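Local coordinates for protein putative invasin (Yersinia pseudotuberculosis IP 31758, PDB 5N40) that probably mediates bacterial adhesion to host surfaces, as an invasin-type adhesin whose immunoglobulin-like domains carry a C-type lectin-like domain, at residues P222-A227 with P247-E252; V218-D223 with V261-T266; S12-A17 with L83-D88. The protein carries 1 engineered substitution. One frame throughout, in Å; residues are numbered along the deposited sequence.

Contact 1. Residues P222-A227 with P247-E252; sequences PDSAQA and PYLAAE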
loop_
_atom_site.group_PDB
_atom_site.type_symbol
_atom_site.label_atom_id
_atom_site.label_comp_id
_atom_site.label_asym_id
_atom_site.label_seq_id
_atom_site.Cartn_x
_atom_site.Cartn_y
_atom_site.Cartn_z
ATOM N N PRO A 222 18.556 2.103 13.946
ATOM C CA PRO A 222 18.597 0.816 14.650
ATOM C C PRO A 222 17.195 0.311 14.962
ATOM O O PRO A 222 16.245 1.087 15.116
ATOM C CB PRO A 222 19.379 1.134 15.922
ATOM C CG PRO A 222 19.132 2.578 16.165
ATOM C CD PRO A 222 18.910 3.229 14.824
ATOM N N ASP A 223 17.077 -1.018 15.052
ATOM C CA ASP A 223 15.818 -1.665 15.421
ATOM C C ASP A 223 15.719 -1.640 16.940
ATOM O O ASP A 223 15.992 -2.622 17.637
ATOM C CB ASP A 223 15.743 -3.084 14.872
ATOM C CG ASP A 223 14.402 -3.751 15.159
ATOM O OD1 ASP A 223 13.436 -3.040 15.515
ATOM O OD2 ASP A 223 14.313 -4.993 15.030
ATOM N N SER A 224 15.350 -0.472 17.450
ATOM C CA SER A 224 15.221 -0.219 18.876
ATOM C C SER A 224 13.935 0.551 19.113
ATOM O O SER A 224 13.605 1.460 18.351
ATOM C CB SER A 224 16.403 0.594 19.413
ATOM O OG SER A 224 16.077 1.190 20.656
ATOM N N ALA A 225 13.208 0.194 20.172
ATOM C CA ALA A 225 12.003 0.943 20.508
ATOM C C ALA A 225 12.307 2.402 20.828
ATOM O O ALA A 225 11.388 3.230 20.810
ATOM C CB ALA A 225 11.284 0.279 21.685
ATOM N N GLN A 226 13.575 2.737 21.108
ATOM C CA GLN A 226 13.985 4.108 21.397
ATOM C C GLN A 226 14.399 4.885 20.156
ATOM O O GLN A 226 14.657 6.088 20.260
ATOM C CB GLN A 226 15.156 4.119 22.387
ATOM C CG GLN A 226 14.867 3.455 23.717
ATOM C CD GLN A 226 16.075 3.466 24.628
ATOM O OE1 GLN A 226 16.970 2.629 24.502
ATOM N NE2 GLN A 226 16.110 4.421 25.552
ATOM N N ALA A 227 14.485 4.234 18.999
ATOM C CA ALA A 227 14.848 4.922 17.769
ATOM C C ALA A 227 13.716 5.826 17.302
ATOM O O ALA A 227 12.539 5.585 17.590
ATOM C CB ALA A 227 15.182 3.908 16.671
ATOM N N PRO A 247 27.148 1.742 16.596
ATOM C CA PRO A 247 27.198 2.811 17.600
ATOM C C PRO A 247 25.906 2.881 18.400
ATOM O O PRO A 247 24.846 2.414 17.974
ATOM C CB PRO A 247 27.413 4.082 16.771
ATOM C CG PRO A 247 26.976 3.733 15.394
ATOM C CD PRO A 247 27.241 2.268 15.226
ATOM N N TYR A 248 26.014 3.487 19.581
ATOM C CA TYR A 248 24.894 3.616 20.503
ATOM C C TYR A 248 24.086 4.869 20.205
ATOM O O TYR A 248 24.646 5.928 19.898
ATOM C CB TYR A 248 25.393 3.691 21.950
ATOM C CG TYR A 248 25.857 2.385 22.546
ATOM C CD1 TYR A 248 24.952 1.496 23.105
ATOM C CD2 TYR A 248 27.207 2.051 22.580
ATOM C CE1 TYR A 248 25.372 0.304 23.668
ATOM C CE2 TYR A 248 27.633 0.864 23.136
ATOM C CZ TYR A 248 26.710 -0.005 23.681
ATOM O OH TYR A 248 27.119 -1.188 24.246
ATOM N N LEU A 249 22.765 4.750 20.319
ATOM C CA LEU A 249 21.923 5.933 20.394
ATOM C C LEU A 249 22.215 6.697 21.678
ATOM O O LEU A 249 22.579 6.116 22.701
ATOM C CB LEU A 249 20.441 5.554 20.362
ATOM C CG LEU A 249 19.872 4.966 19.069
ATOM C CD1 LEU A 249 18.448 4.454 19.307
ATOM C CD2 LEU A 249 19.885 5.988 17.949
ATOM N N ALA A 250 22.047 8.017 21.615
ATOM C CA ALA A 250 22.143 8.829 22.823
ATOM C C ALA A 250 21.201 8.308 23.901
ATOM O O ALA A 250 21.563 8.243 25.083
ATOM C CB ALA A 250 21.838 10.288 22.489
ATOM N N ALA A 251 19.992 7.908 23.504
ATOM C CA ALA A 251 19.019 7.371 24.447
ATOM C C ALA A 251 19.472 6.055 25.067
ATOM O O ALA A 251 18.946 5.665 26.114
ATOM C CB ALA A 251 17.669 7.184 23.748
ATOM N N GLU A 252 20.421 5.356 24.442
ATOM C CA GLU A 252 20.985 4.131 25.000
ATOM C C GLU A 252 22.153 4.384 25.948
ATOM O O GLU A 252 22.492 3.497 26.744
ATOM C CB GLU A 252 21.440 3.203 23.865
ATOM C CG GLU A 252 20.283 2.542 23.127
ATOM C CD GLU A 252 20.697 1.795 21.868
ATOM O OE1 GLU A 252 21.568 2.292 21.130
ATOM O OE2 GLU A 252 20.132 0.708 21.609
HETATM O O HOH W 1 17.561 0.447 22.603
#
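The carboxamide of Gln-226 and the carboxylate of Glu-252 have their planes turned 73° against each other, a worked example of two flat polar groups bridged by water; their direct touch is on the methylene Glu-252 CG. The methyl of Ala-251 lies over the nitrogen end of one amide face, with CB 3.6 Å from Gln-226 NE2, and Glu-252 CG comes in obliquely from that same side, 3.6 Å from Gln-226 OE1. At the nitrogen end NE2 reaches Ala-251 O in a weak hydrogen bond of 3.1 Å, bent to 133°. At the oxygen end water 1 donates to Gln-226 OE1; it also donates to Glu-252 OE2 and accepts from Ser-224 OG at 2.6 Å. Glu-252 OE2 forms a salt bridge with Arg-246 as well, while Glu-252 OE1 turns back on its own loop and receives Leu-249 N at 2.9 Å on its anti side. Ser-224 OG, anti to its backbone N (chi1 161°), also accepts from Gln-226 N, closing an ST turn over the type I turn 224-227.

The rest of the contact is apolar. Pro-222 CG faces the fork of Leu-249, 3.7 Å from Leu-249 CD1, while CD1 also rests on Ala-227 CA at 3.9 Å. Trp-267 of strand 265-269 packs on both Pro-222 and Leu-249. Two loops of the lectin-like adhesion domain are thus joined by a buried apolar base and a more exposed polar edge. The bonds at its two ends set the amide's orientation, and Arg-246 probably offsets the carboxylate's charge.

Contact 2. Residues V218-D223 with V261-T266; sequences VITSPD and VENNET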
loop_
_atom_site.group_PDB
_atom_site.type_symbol
_atom_site.label_atom_id
_atom_site.label_comp_id
_atom_site.label_asym_id
_atom_site.label_seq_id
_atom_site.Cartn_x
_atom_site.Cartn_y
_atom_site.Cartn_z
ATOM N N VAL A 218 14.183 1.431 7.433
ATOM C CA VAL A 218 15.313 2.097 6.791
ATOM C C VAL A 218 16.607 1.571 7.408
ATOM O O VAL A 218 16.676 1.317 8.618
ATOM C CB VAL A 218 15.192 3.626 6.938
ATOM C CG1 VAL A 218 15.454 4.062 8.381
ATOM C CG2 VAL A 218 16.118 4.326 5.957
ATOM N N ILE A 219 17.648 1.416 6.585
ATOM C CA ILE A 219 18.843 0.737 7.077
ATOM C C ILE A 219 19.575 1.601 8.099
ATOM O O ILE A 219 20.272 1.077 8.977
ATOM C CB ILE A 219 19.741 0.339 5.890
ATOM C CG1 ILE A 219 20.856 -0.623 6.328
ATOM C CG2 ILE A 219 20.335 1.573 5.215
ATOM C CD1 ILE A 219 20.361 -2.001 6.778
ATOM N N THR A 220 19.404 2.917 8.035
ATOM C CA THR A 220 20.199 3.856 8.812
ATOM C C THR A 220 19.632 4.132 10.197
ATOM O O THR A 220 20.139 5.022 10.890
ATOM C CB THR A 220 20.369 5.172 8.046
ATOM O OG1 THR A 220 19.115 5.619 7.510
ATOM C CG2 THR A 220 21.371 5.004 6.919
ATOM N N SER A 221 18.610 3.387 10.624
ATOM C CA SER A 221 18.091 3.478 11.974
ATOM C C SER A 221 18.200 2.128 12.671
ATOM O O SER A 221 17.942 1.087 12.054
ATOM C CB SER A 221 16.619 3.925 11.978
ATOM O OG SER A 221 16.505 5.308 11.711
ATOM N N PRO A 222 18.556 2.103 13.946
ATOM C CA PRO A 222 18.597 0.816 14.650
ATOM C C PRO A 222 17.195 0.311 14.962
ATOM O O PRO A 222 16.245 1.087 15.116
ATOM C CB PRO A 222 19.379 1.134 15.922
ATOM C CG PRO A 222 19.132 2.578 16.165
ATOM C CD PRO A 222 18.910 3.229 14.824
ATOM N N ASP A 223 17.077 -1.018 15.052
ATOM C CA ASP A 223 15.818 -1.665 15.421
ATOM C C ASP A 223 15.719 -1.640 16.940
ATOM O O ASP A 223 15.992 -2.622 17.637
ATOM C CB ASP A 223 15.743 -3.084 14.872
ATOM C CG ASP A 223 14.402 -3.751 15.159
ATOM O OD1 ASP A 223 13.436 -3.040 15.515
ATOM O OD2 ASP A 223 14.313 -4.993 15.030
ATOM N N VAL A 261 23.569 14.291 15.639
ATOM C CA VAL A 261 22.347 14.000 14.898
ATOM C C VAL A 261 22.732 13.623 13.476
ATOM O O VAL A 261 23.351 14.413 12.756
ATOM C CB VAL A 261 21.379 15.194 14.910
ATOM C CG1 VAL A 261 20.095 14.844 14.175
ATOM C CG2 VAL A 261 21.078 15.619 16.341
ATOM N N GLU A 262 22.350 12.417 13.064
ATOM C CA GLU A 262 22.713 11.936 11.741
ATOM C C GLU A 262 21.710 10.875 11.319
ATOM O O GLU A 262 21.369 9.996 12.117
ATOM C CB GLU A 262 24.139 11.373 11.742
ATOM C CG GLU A 262 24.645 11.014 10.369
ATOM C CD GLU A 262 26.127 10.687 10.370
ATOM O OE1 GLU A 262 26.823 11.061 11.341
ATOM O OE2 GLU A 262 26.583 10.059 9.400
ATOM N N ASN A 263 21.232 10.976 10.075
ATOM C CA ASN A 263 20.273 10.027 9.510
ATOM C C ASN A 263 19.039 9.913 10.397
ATOM O O ASN A 263 18.544 8.816 10.664
ATOM C CB ASN A 263 20.916 8.659 9.284
ATOM C CG ASN A 263 22.123 8.738 8.371
ATOM O OD1 ASN A 263 22.155 9.552 7.447
ATOM N ND2 ASN A 263 23.124 7.906 8.628
ATOM N N ASN A 264 18.549 11.063 10.866
ATOM C CA ASN A 264 17.294 11.172 11.611
ATOM C C ASN A 264 17.341 10.452 12.954
ATOM O O ASN A 264 16.291 10.112 13.522
ATOM C CB ASN A 264 16.119 10.659 10.774
ATOM C CG ASN A 264 15.815 11.564 9.598
ATOM O OD1 ASN A 264 15.846 12.790 9.722
ATOM N ND2 ASN A 264 15.531 10.970 8.447
ATOM N N GLU A 265 18.540 10.220 13.476
ATOM C CA GLU A 265 18.736 9.664 14.807
ATOM C C GLU A 265 19.783 10.486 15.550
ATOM O O GLU A 265 20.637 11.141 14.942
ATOM C CB GLU A 265 19.178 8.192 14.738
ATOM C CG GLU A 265 18.280 7.292 13.904
ATOM C CD GLU A 265 16.942 6.991 14.575
ATOM O OE1 GLU A 265 16.788 7.314 15.778
ATOM O OE2 GLU A 265 16.049 6.438 13.886
ATOM N N THR A 266 19.719 10.431 16.882
ATOM C CA THR A 266 20.651 11.139 17.754
ATOM C C THR A 266 21.583 10.133 18.413
ATOM O O THR A 266 21.139 9.268 19.176
ATOM C CB THR A 266 19.909 11.951 18.815
ATOM O OG1 THR A 266 19.096 12.930 18.168
ATOM C CG2 THR A 266 20.889 12.654 19.744
HETATM O O HOH W 2 22.827 5.889 10.611
HETATM O O HOH W 3 17.461 6.719 9.483
#
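Thr-220 and Asn-263 bring two tight turns together, their CA atoms 6.2 Å apart: a type I turn over 218-221 and the type I' turn of a two-residue beta hairpin. The hairpin links strands 258-262 and 265-269 of the lectin-like adhesion domain, and its backbone bonds join Glu-262 and Glu-265 in both directions. Asn-263 and Asn-264 fill the turn with the left-handed backbone angles this type requires. The facing loop follows strand 209-217, so the contact lies where the immunoglobulin-like part of the chain gives way to the adhesion domain.

Thr-220 and Asn-263 cross at about a right angle, CB to CB 3.7 Å, with Thr-220 CG2 against Asn-263 ND2 at 3.8 Å. Beside them Ser-221 OG donates to Glu-265 OE2 at only 2.5 Å, a very short hydrogen bond. The glutamate chain bends at chi2 (-73°), which swings CD out of an extended path. The buried carboxylate is gripped by three donors in all, since OE1 also receives the backbone N of Ser-228 and OE2 that of Met-229; these two N-H groups would favour its ionised form. Pro-222 CD touches the aliphatic part at Glu-265 CG.

Two waters fill out the interface. One links Thr-220 O with Asn-263 ND2. The other is hydrogen-bonded to Thr-220 OG1 and donates to Ser-221 OG at 2.8 Å and to Asn-263 O at 2.6 Å.

Contact 3. Residues S12-A17 with L83-D88; sequences STLVAA and LSVNVD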
loop_
_atom_site.group_PDB
_atom_site.type_symbol
_atom_site.label_atom_id
_atom_site.label_comp_id
_atom_site.label_asym_id
_atom_site.label_seq_id
_atom_site.Cartn_x
_atom_site.Cartn_y
_atom_site.Cartn_z
ATOM N N SER A 12 -45.769 2.664 -27.726
ATOM C CA SER A 12 -45.180 1.612 -26.915
ATOM C C SER A 12 -44.193 2.205 -25.918
ATOM O O SER A 12 -43.517 3.198 -26.199
ATOM C CB SER A 12 -44.458 0.590 -27.789
ATOM O OG SER A 12 -45.347 -0.043 -28.685
ATOM N N THR A 13 -44.102 1.575 -24.751
ATOM C CA THR A 13 -43.177 2.015 -23.717
ATOM C C THR A 13 -42.458 0.807 -23.137
ATOM O O THR A 13 -43.005 -0.299 -23.084
ATOM C CB THR A 13 -43.894 2.786 -22.598
ATOM O OG1 THR A 13 -44.785 1.910 -21.900
ATOM C CG2 THR A 13 -44.676 3.950 -23.172
ATOM N N LEU A 14 -41.206 1.029 -22.741
ATOM C CA LEU A 14 -40.400 0.040 -22.034
ATOM C C LEU A 14 -39.976 0.666 -20.716
ATOM O O LEU A 14 -39.366 1.740 -20.704
ATOM C CB LEU A 14 -39.180 -0.371 -22.860
ATOM C CG LEU A 14 -38.363 -1.551 -22.326
ATOM C CD1 LEU A 14 -39.139 -2.861 -22.449
ATOM C CD2 LEU A 14 -37.020 -1.649 -23.039
ATOM N N VAL A 15 -40.308 0.008 -19.609
ATOM C CA VAL A 15 -40.011 0.530 -18.283
ATOM C C VAL A 15 -39.433 -0.584 -17.424
ATOM O O VAL A 15 -39.559 -1.773 -17.730
ATOM C CB VAL A 15 -41.261 1.137 -17.608
ATOM C CG1 VAL A 15 -41.933 2.143 -18.549
ATOM C CG2 VAL A 15 -42.241 0.048 -17.194
ATOM N N ALA A 16 -38.778 -0.177 -16.339
ATOM C CA ALA A 16 -38.211 -1.103 -15.375
ATOM C C ALA A 16 -38.556 -0.627 -13.975
ATOM O O ALA A 16 -38.652 0.574 -13.723
ATOM C CB ALA A 16 -36.691 -1.223 -15.525
ATOM N N ALA A 17 -38.767 -1.585 -13.081
ATOM C CA ALA A 17 -39.135 -1.294 -11.704
ATOM C C ALA A 17 -38.517 -2.319 -10.763
ATOM O O ALA A 17 -38.875 -3.503 -10.820
ATOM C CB ALA A 17 -40.658 -1.283 -11.544
ATOM N N LEU A 83 -31.530 -1.183 -21.707
ATOM C CA LEU A 83 -32.458 -2.239 -22.084
ATOM C C LEU A 83 -32.972 -1.980 -23.490
ATOM O O LEU A 83 -33.357 -0.852 -23.810
ATOM C CB LEU A 83 -33.631 -2.294 -21.106
ATOM C CG LEU A 83 -33.268 -2.472 -19.631
ATOM C CD1 LEU A 83 -34.467 -2.158 -18.743
ATOM C CD2 LEU A 83 -32.792 -3.875 -19.391
ATOM N N SER A 84 -32.996 -3.022 -24.317
ATOM C CA SER A 84 -33.568 -2.938 -25.655
ATOM C C SER A 84 -34.594 -4.047 -25.843
ATOM O O SER A 84 -34.650 -5.014 -25.076
ATOM C CB SER A 84 -32.498 -3.036 -26.747
ATOM O OG SER A 84 -31.972 -4.345 -26.823
ATOM N N VAL A 85 -35.420 -3.892 -26.874
ATOM C CA VAL A 85 -36.518 -4.812 -27.131
ATOM C C VAL A 85 -36.585 -5.098 -28.626
ATOM O O VAL A 85 -36.378 -4.202 -29.450
ATOM C CB VAL A 85 -37.856 -4.234 -26.615
ATOM C CG1 VAL A 85 -38.074 -2.832 -27.144
ATOM C CG2 VAL A 85 -39.021 -5.139 -26.981
ATOM N N ASN A 86 -36.863 -6.352 -28.973
ATOM C CA ASN A 86 -37.131 -6.706 -30.358
ATOM C C ASN A 86 -38.340 -7.632 -30.410
ATOM O O ASN A 86 -38.678 -8.307 -29.432
ATOM C CB ASN A 86 -35.900 -7.342 -31.053
ATOM C CG ASN A 86 -35.393 -8.586 -30.361
ATOM O OD1 ASN A 86 -35.982 -9.659 -30.477
ATOM N ND2 ASN A 86 -34.263 -8.460 -29.665
ATOM N N VAL A 87 -39.001 -7.628 -31.562
ATOM C CA VAL A 87 -40.216 -8.395 -31.806
ATOM C C VAL A 87 -39.981 -9.191 -33.076
ATOM O O VAL A 87 -39.642 -8.612 -34.114
ATOM C CB VAL A 87 -41.446 -7.484 -31.963
ATOM C CG1 VAL A 87 -42.702 -8.309 -32.211
ATOM C CG2 VAL A 87 -41.611 -6.581 -30.744
ATOM N N ASP A 88 -40.137 -10.511 -32.998
ATOM C CA ASP A 88 -39.818 -11.385 -34.126
ATOM C C ASP A 88 -38.386 -11.149 -34.605
ATOM O O ASP A 88 -38.096 -11.227 -35.795
ATOM C CB ASP A 88 -40.794 -11.184 -35.292
ATOM C CG ASP A 88 -42.217 -11.569 -34.952
ATOM O OD1 ASP A 88 -42.417 -12.563 -34.223
ATOM O OD2 ASP A 88 -43.132 -10.873 -35.438
#
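Leu-14 and Val-85 lie opposite each other, CA to CA 8.0 Å, where strands 13-17 and 83-87 pass 8.6 Å apart with their directions 136° from one another. This is face-to-face packing across the interior of an immunoglobulin-like beta domain, the type expected for invasin domain 3: the strands meet through side chains, while their backbone ladders run elsewhere. Strand 13-17 pairs with strand 28-34, as in Val-15 with Thr-32, and Leu-83 pairs with Ala-97 of strand 90-102.

The contact is wholly apolar in its side chains. Leu-14 has CG anti to the backbone N (chi1 -171°), which carries CG toward the other strand. The side chain crosses Leu-83 at about a right angle and does its touching with one methyl: Leu-14 CD2 lies 4.0 Å from Leu-83 CB and 4.4 Å from Val-85 CG1. Phe-50 of strand 48-52 touches Leu-14 and Val-85, and Val-31 of strand 28-34 touches both leucines, so the pair belongs to a larger buried core. Further along strand 13-17, Ala-16 CB meets Leu-83 CD1 at 4.0 Å, and the same CD2 methyl of Leu-14 comes within 3.8 Å of the carbonyl oxygen of Leu-83.

Contacts 1 and 2 form one continuous region, while contact 3 stands alone at the far end of an elongated chain. The first two start from the same part of the chain and share Pro-222 and Asp-223, with centres 8 Å apart. They also touch directly: Ala-250 N reaches Thr-266 O at 2.9 Å, a probable hydrogen bond, and Leu-249 CD2 packs 4.0 Å from Glu-265 CB. Loop 247-252 and the hairpin 261-266 therefore pack against the same connecting segment, 218-227, at adjoining positions. Contact 3 closes earlier in the sequence, in a different domain, its centre about 73 Å from that of contact 1 and about 69 Å from that of contact 2.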